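Local coordinates for peptidase family U32 (Geobacillus thermoleovorans, PDB 4HE6), which is of unknown function, being the small all-beta C-terminal domain of a putative peptidase of family U32, at residues T19-P32 / L61-V75. Numbering follows the deposited sequence. Where two conformers were deposited one is given.
With ACT (acetate ion), chain C.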
# COMPACT_ATOMS: atom_id res chain seq x y z
N THR A 19 15.10 -3.62 -2.39
CA THR A 19 14.38 -3.61 -3.66
C THR A 19 13.31 -2.54 -3.72
O THR A 19 12.79 -2.21 -4.80
CB THR A 19 13.76 -4.96 -4.01
OG1 THR A 19 12.83 -5.22 -3.00
CG2 THR A 19 14.77 -6.09 -4.00
N GLY A 20 12.93 -1.98 -2.59
CA GLY A 20 11.85 -1.03 -2.62
C GLY A 20 10.45 -1.62 -2.66
O GLY A 20 9.47 -0.89 -2.80
N ILE A 21 10.29 -2.90 -2.56
CA ILE A 21 9.01 -3.58 -2.68
C ILE A 21 8.34 -3.68 -1.33
O ILE A 21 8.89 -4.23 -0.36
CB ILE A 21 9.13 -4.94 -3.39
CG1 ILE A 21 9.58 -4.70 -4.83
CG2 ILE A 21 7.82 -5.70 -3.25
CD1 ILE A 21 10.14 -5.97 -5.42
N ALA A 22 7.12 -3.12 -1.27
CA ALA A 22 6.28 -3.20 -0.11
C ALA A 22 5.27 -4.35 -0.22
O ALA A 22 4.81 -4.64 -1.35
CB ALA A 22 5.51 -1.91 0.11
N THR A 23 4.94 -4.94 0.91
CA THR A 23 3.90 -5.91 1.05
C THR A 23 2.76 -5.27 1.81
O THR A 23 2.97 -4.75 2.95
CB THR A 23 4.40 -7.16 1.80
OG1 THR A 23 5.50 -7.70 1.07
CG2 THR A 23 3.31 -8.20 1.93
N VAL A 24 1.57 -5.20 1.22
CA VAL A 24 0.45 -4.45 1.76
C VAL A 24 -0.80 -5.32 1.82
O VAL A 24 -1.14 -6.00 0.87
CB VAL A 24 0.22 -3.20 0.86
CG1 VAL A 24 -1.06 -2.49 1.29
CG2 VAL A 24 1.45 -2.32 0.88
N GLN A 25 -1.47 -5.25 2.97
CA GLN A 25 -2.76 -5.91 3.14
C GLN A 25 -3.83 -4.92 2.73
O GLN A 25 -3.99 -3.86 3.33
CB GLN A 25 -2.90 -6.36 4.58
CG GLN A 25 -4.21 -7.10 4.90
CD GLN A 25 -4.30 -7.44 6.37
OE1 GLN A 25 -4.28 -6.49 7.18
NE2 GLN A 25 -4.37 -8.70 6.79
N GLN A 26 -4.55 -5.25 1.68
CA GLN A 26 -5.60 -4.37 1.17
C GLN A 26 -6.72 -4.23 2.18
O GLN A 26 -7.11 -5.20 2.84
CB GLN A 26 -6.13 -4.94 -0.14
CG GLN A 26 -7.08 -4.03 -0.93
CD GLN A 26 -8.53 -4.26 -0.64
OE1 GLN A 26 -8.94 -4.58 0.46
NE2 GLN A 26 -9.37 -4.07 -1.68
N ARG A 27 -7.24 -3.02 2.28
CA ARG A 27 -8.48 -2.80 3.00
C ARG A 27 -9.59 -2.23 2.13
O ARG A 27 -10.74 -2.50 2.41
CB ARG A 27 -8.19 -1.96 4.27
CG ARG A 27 -9.02 -2.38 5.47
CD ARG A 27 -8.85 -3.83 5.89
NE ARG A 27 -9.29 -4.15 7.22
CZ ARG A 27 -8.61 -4.23 8.35
NH1 ARG A 27 -7.29 -4.03 8.40
NH2 ARG A 27 -9.22 -4.55 9.46
N ASN A 28 -9.23 -1.44 1.13
CA ASN A 28 -10.23 -0.92 0.17
C ASN A 28 -9.57 -0.85 -1.21
O ASN A 28 -8.35 -0.81 -1.32
CB ASN A 28 -10.77 0.44 0.60
CG ASN A 28 -11.65 0.36 1.81
OD1 ASN A 28 -12.81 -0.08 1.73
ND2 ASN A 28 -11.13 0.70 2.96
N HIS A 29 -10.39 -0.79 -2.24
CA HIS A 29 -9.91 -0.91 -3.61
C HIS A 29 -8.84 0.14 -3.95
O HIS A 29 -8.99 1.32 -3.71
CB HIS A 29 -11.11 -0.62 -4.54
CG HIS A 29 -10.92 -0.86 -5.97
ND1 HIS A 29 -10.15 -0.10 -6.82
CD2 HIS A 29 -11.46 -1.85 -6.72
CE1 HIS A 29 -10.23 -0.61 -8.03
NE2 HIS A 29 -11.00 -1.66 -8.00
N PHE A 30 -7.79 -0.32 -4.63
CA PHE A 30 -6.85 0.57 -5.25
C PHE A 30 -6.26 -0.16 -6.48
O PHE A 30 -6.35 -1.38 -6.59
CB PHE A 30 -5.74 1.04 -4.31
CG PHE A 30 -4.88 -0.04 -3.69
CD1 PHE A 30 -3.71 -0.43 -4.33
CD2 PHE A 30 -5.21 -0.62 -2.51
CE1 PHE A 30 -2.87 -1.36 -3.73
CE2 PHE A 30 -4.41 -1.56 -1.90
CZ PHE A 30 -3.24 -1.95 -2.54
N ARG A 31 -5.71 0.63 -7.41
CA ARG A 31 -5.27 0.02 -8.68
C ARG A 31 -4.13 0.85 -9.22
O ARG A 31 -3.89 2.00 -8.84
CB ARG A 31 -6.42 -0.01 -9.64
CG ARG A 31 -6.84 1.33 -10.19
CD ARG A 31 -8.02 1.24 -11.16
NE ARG A 31 -8.36 2.60 -11.59
CZ ARG A 31 -9.56 3.00 -11.95
NH1 ARG A 31 -10.62 2.18 -11.96
NH2 ARG A 31 -9.76 4.27 -12.32
N PRO A 32 -3.42 0.26 -10.19
CA PRO A 32 -2.34 1.03 -10.86
C PRO A 32 -2.86 2.33 -11.45
O PRO A 32 -3.95 2.39 -12.03
CB PRO A 32 -1.78 0.04 -11.90
CG PRO A 32 -2.07 -1.29 -11.30
CD PRO A 32 -3.47 -1.12 -10.68
N LEU A 61 -1.95 -7.90 -11.06
CA LEU A 61 -3.35 -7.61 -10.81
C LEU A 61 -3.75 -6.30 -11.46
O LEU A 61 -3.08 -5.28 -11.37
CB LEU A 61 -3.61 -7.54 -9.31
CG LEU A 61 -3.06 -8.67 -8.47
CD1 LEU A 61 -3.36 -8.43 -6.98
CD2 LEU A 61 -3.61 -10.02 -8.96
N ASP A 62 -4.94 -6.31 -12.09
CA ASP A 62 -5.46 -5.04 -12.58
C ASP A 62 -5.91 -4.12 -11.49
O ASP A 62 -5.89 -2.88 -11.66
CB ASP A 62 -6.59 -5.24 -13.61
CG ASP A 62 -7.86 -5.80 -13.05
OD1 ASP A 62 -7.76 -6.73 -12.23
OD2 ASP A 62 -8.94 -5.27 -13.46
N ALA A 63 -6.26 -4.67 -10.35
CA ALA A 63 -6.67 -3.89 -9.18
C ALA A 63 -6.49 -4.78 -7.95
O ALA A 63 -6.60 -6.01 -8.05
CB ALA A 63 -8.11 -3.43 -9.26
N ALA A 64 -6.32 -4.18 -6.79
CA ALA A 64 -6.40 -4.83 -5.49
C ALA A 64 -7.82 -4.60 -5.00
O ALA A 64 -8.14 -3.60 -4.36
CB ALA A 64 -5.37 -4.24 -4.53
N ARG A 65 -8.74 -5.48 -5.42
CA ARG A 65 -10.17 -5.29 -5.24
C ARG A 65 -10.78 -6.24 -4.22
O ARG A 65 -12.00 -6.23 -4.00
CB ARG A 65 -10.94 -5.43 -6.56
CG ARG A 65 -10.88 -6.80 -7.14
CD ARG A 65 -11.86 -7.01 -8.27
NE ARG A 65 -11.69 -6.04 -9.32
CZ ARG A 65 -10.79 -6.07 -10.30
NH1 ARG A 65 -9.95 -7.08 -10.36
NH2 ARG A 65 -10.70 -5.11 -11.21
N HIS A 66 -9.99 -7.10 -3.57
CA HIS A 66 -10.49 -8.11 -2.65
C HIS A 66 -10.04 -7.79 -1.23
O HIS A 66 -8.84 -7.78 -0.97
CB HIS A 66 -9.96 -9.46 -3.04
CG HIS A 66 -10.42 -9.93 -4.36
ND1 HIS A 66 -11.75 -10.05 -4.71
CD2 HIS A 66 -9.70 -10.27 -5.42
CE1 HIS A 66 -11.79 -10.49 -5.96
NE2 HIS A 66 -10.57 -10.63 -6.41
N PRO A 67 -10.98 -7.47 -0.35
CA PRO A 67 -10.62 -7.07 1.03
C PRO A 67 -9.67 -8.09 1.68
O PRO A 67 -9.89 -9.29 1.69
CB PRO A 67 -11.97 -6.98 1.73
CG PRO A 67 -12.86 -6.53 0.62
CD PRO A 67 -12.44 -7.36 -0.57
N LEU A 68 -8.60 -7.55 2.24
CA LEU A 68 -7.61 -8.23 3.08
C LEU A 68 -6.67 -9.16 2.32
O LEU A 68 -5.87 -9.84 2.94
CB LEU A 68 -8.30 -8.91 4.28
CG LEU A 68 -8.93 -7.93 5.25
CD1 LEU A 68 -9.84 -8.61 6.28
CD2 LEU A 68 -7.87 -7.13 5.99
N GLN A 69 -6.77 -9.14 0.96
CA GLN A 69 -5.74 -9.84 0.21
C GLN A 69 -4.40 -9.10 0.34
O GLN A 69 -4.37 -7.89 0.50
CB GLN A 69 -6.23 -10.04 -1.23
CG GLN A 69 -7.37 -11.17 -1.22
CD GLN A 69 -7.72 -11.76 -2.54
OE1 GLN A 69 -7.22 -11.26 -3.61
NE2 GLN A 69 -8.61 -12.74 -2.65
N ILE A 70 -3.33 -9.86 0.28
CA ILE A 70 -1.97 -9.33 0.38
C ILE A 70 -1.43 -9.06 -1.02
O ILE A 70 -1.51 -9.93 -1.91
CB ILE A 70 -1.07 -10.30 1.15
CG1 ILE A 70 -1.57 -10.53 2.58
CG2 ILE A 70 0.35 -9.75 1.15
CD1 ILE A 70 -0.91 -11.67 3.31
N VAL A 71 -0.94 -7.86 -1.26
CA VAL A 71 -0.42 -7.50 -2.56
C VAL A 71 0.99 -6.86 -2.36
O VAL A 71 1.37 -6.49 -1.23
CB VAL A 71 -1.35 -6.57 -3.35
CG1 VAL A 71 -2.70 -7.25 -3.51
CG2 VAL A 71 -1.47 -5.22 -2.69
N LYS A 72 1.71 -6.74 -3.45
CA LYS A 72 3.05 -6.17 -3.47
C LYS A 72 3.17 -5.15 -4.58
O LYS A 72 2.57 -5.29 -5.65
CB LYS A 72 4.06 -7.29 -3.66
CG LYS A 72 4.07 -8.29 -2.51
CD LYS A 72 5.08 -9.39 -2.68
CE LYS A 72 5.26 -10.20 -1.40
NZ LYS A 72 6.69 -10.64 -1.30
N PHE A 73 3.99 -4.14 -4.35
CA PHE A 73 4.29 -3.13 -5.33
C PHE A 73 5.49 -2.31 -4.86
O PHE A 73 5.81 -2.27 -3.66
CB PHE A 73 3.10 -2.23 -5.66
CG PHE A 73 2.39 -1.62 -4.50
CD1 PHE A 73 1.38 -2.28 -3.82
CD2 PHE A 73 2.74 -0.32 -4.09
CE1 PHE A 73 0.73 -1.70 -2.77
CE2 PHE A 73 2.07 0.25 -3.04
CZ PHE A 73 1.05 -0.43 -2.38
N LYS A 74 6.13 -1.66 -5.79
CA LYS A 74 7.23 -0.76 -5.50
C LYS A 74 6.75 0.51 -4.82
O LYS A 74 5.74 1.08 -5.23
CB LYS A 74 7.98 -0.40 -6.79
CG LYS A 74 9.28 0.29 -6.59
CD LYS A 74 10.47 -0.67 -6.70
CE LYS A 74 11.52 -0.06 -7.60
NZ LYS A 74 10.90 0.51 -8.86
N VAL A 75 7.51 0.96 -3.82
CA VAL A 75 7.23 2.24 -3.19
C VAL A 75 8.43 3.14 -3.28
O VAL A 75 9.60 2.72 -3.37
CB VAL A 75 6.72 2.06 -1.73
CG1 VAL A 75 5.36 1.29 -1.74
CG2 VAL A 75 7.75 1.38 -0.85
C ACT C . -13.36 -3.02 -10.13
O ACT C . -13.72 -3.99 -9.45
OXT ACT C . -12.16 -2.80 -10.41
CH3 ACT C . -14.40 -2.07 -10.64
O HOH W 1 -12.23 -4.23 -2.21
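Gln26 reaches the loop 63-68 because CG stands anti to its backbone N (chi1 -171°) and the chain then bends at chi2 (-93°), bringing NE2 to Ala64 O and OE1 beside Pro67 CA; Phe30 instead has CG between backbone N and carbonyl carbon (chi1 58°), which swings its ring over the Ala64 methyl. Gln26 NE2 donates a straight bond to Ala64 O, 3.0 Å away; the oxygen lies in the amide plane, whereas the nitrogen sits well above the Ala64 carbonyl plane. The same NE2 also donates to a water that in turn gives a weak bond to Arg65 O, while Leu68 N, bonded mainly to Gln26 O, adds a weak bond to OE1. A glutamine suits this buried place among main-chain groups; a leucine here would probably leave Ala64 O without this donor and the loop less firmly tied to the strand. Strands 21-26 and 70-74 are antiparallel neighbours in the all-antiparallel sheet of this U32 C-terminal domain, paired through bonds such as Val24 N to Val71 O (2.8 Å). Beyond Gln25 the register shifts by one, and Phe30 pairs with Ala64 as a single bridge. Ala64 CB lies 3.8 Å from the Phe30 ring centroid, a CH-pi contact over the face, the methyl being small enough to sit above the ring's middle. The ring's CZ meets Val71 CG2, and its CE1 lies 3.7 Å from Phe73 CE1, Ile53 and Met85 adding to this apolar cluster. Nearer solvent, Arg65 grips Asp62 end-on with NH1 and NH2, and an acetate, probably from the crystallisation liquor, is held by Arg65 NE and NH2 and by His29 NE2.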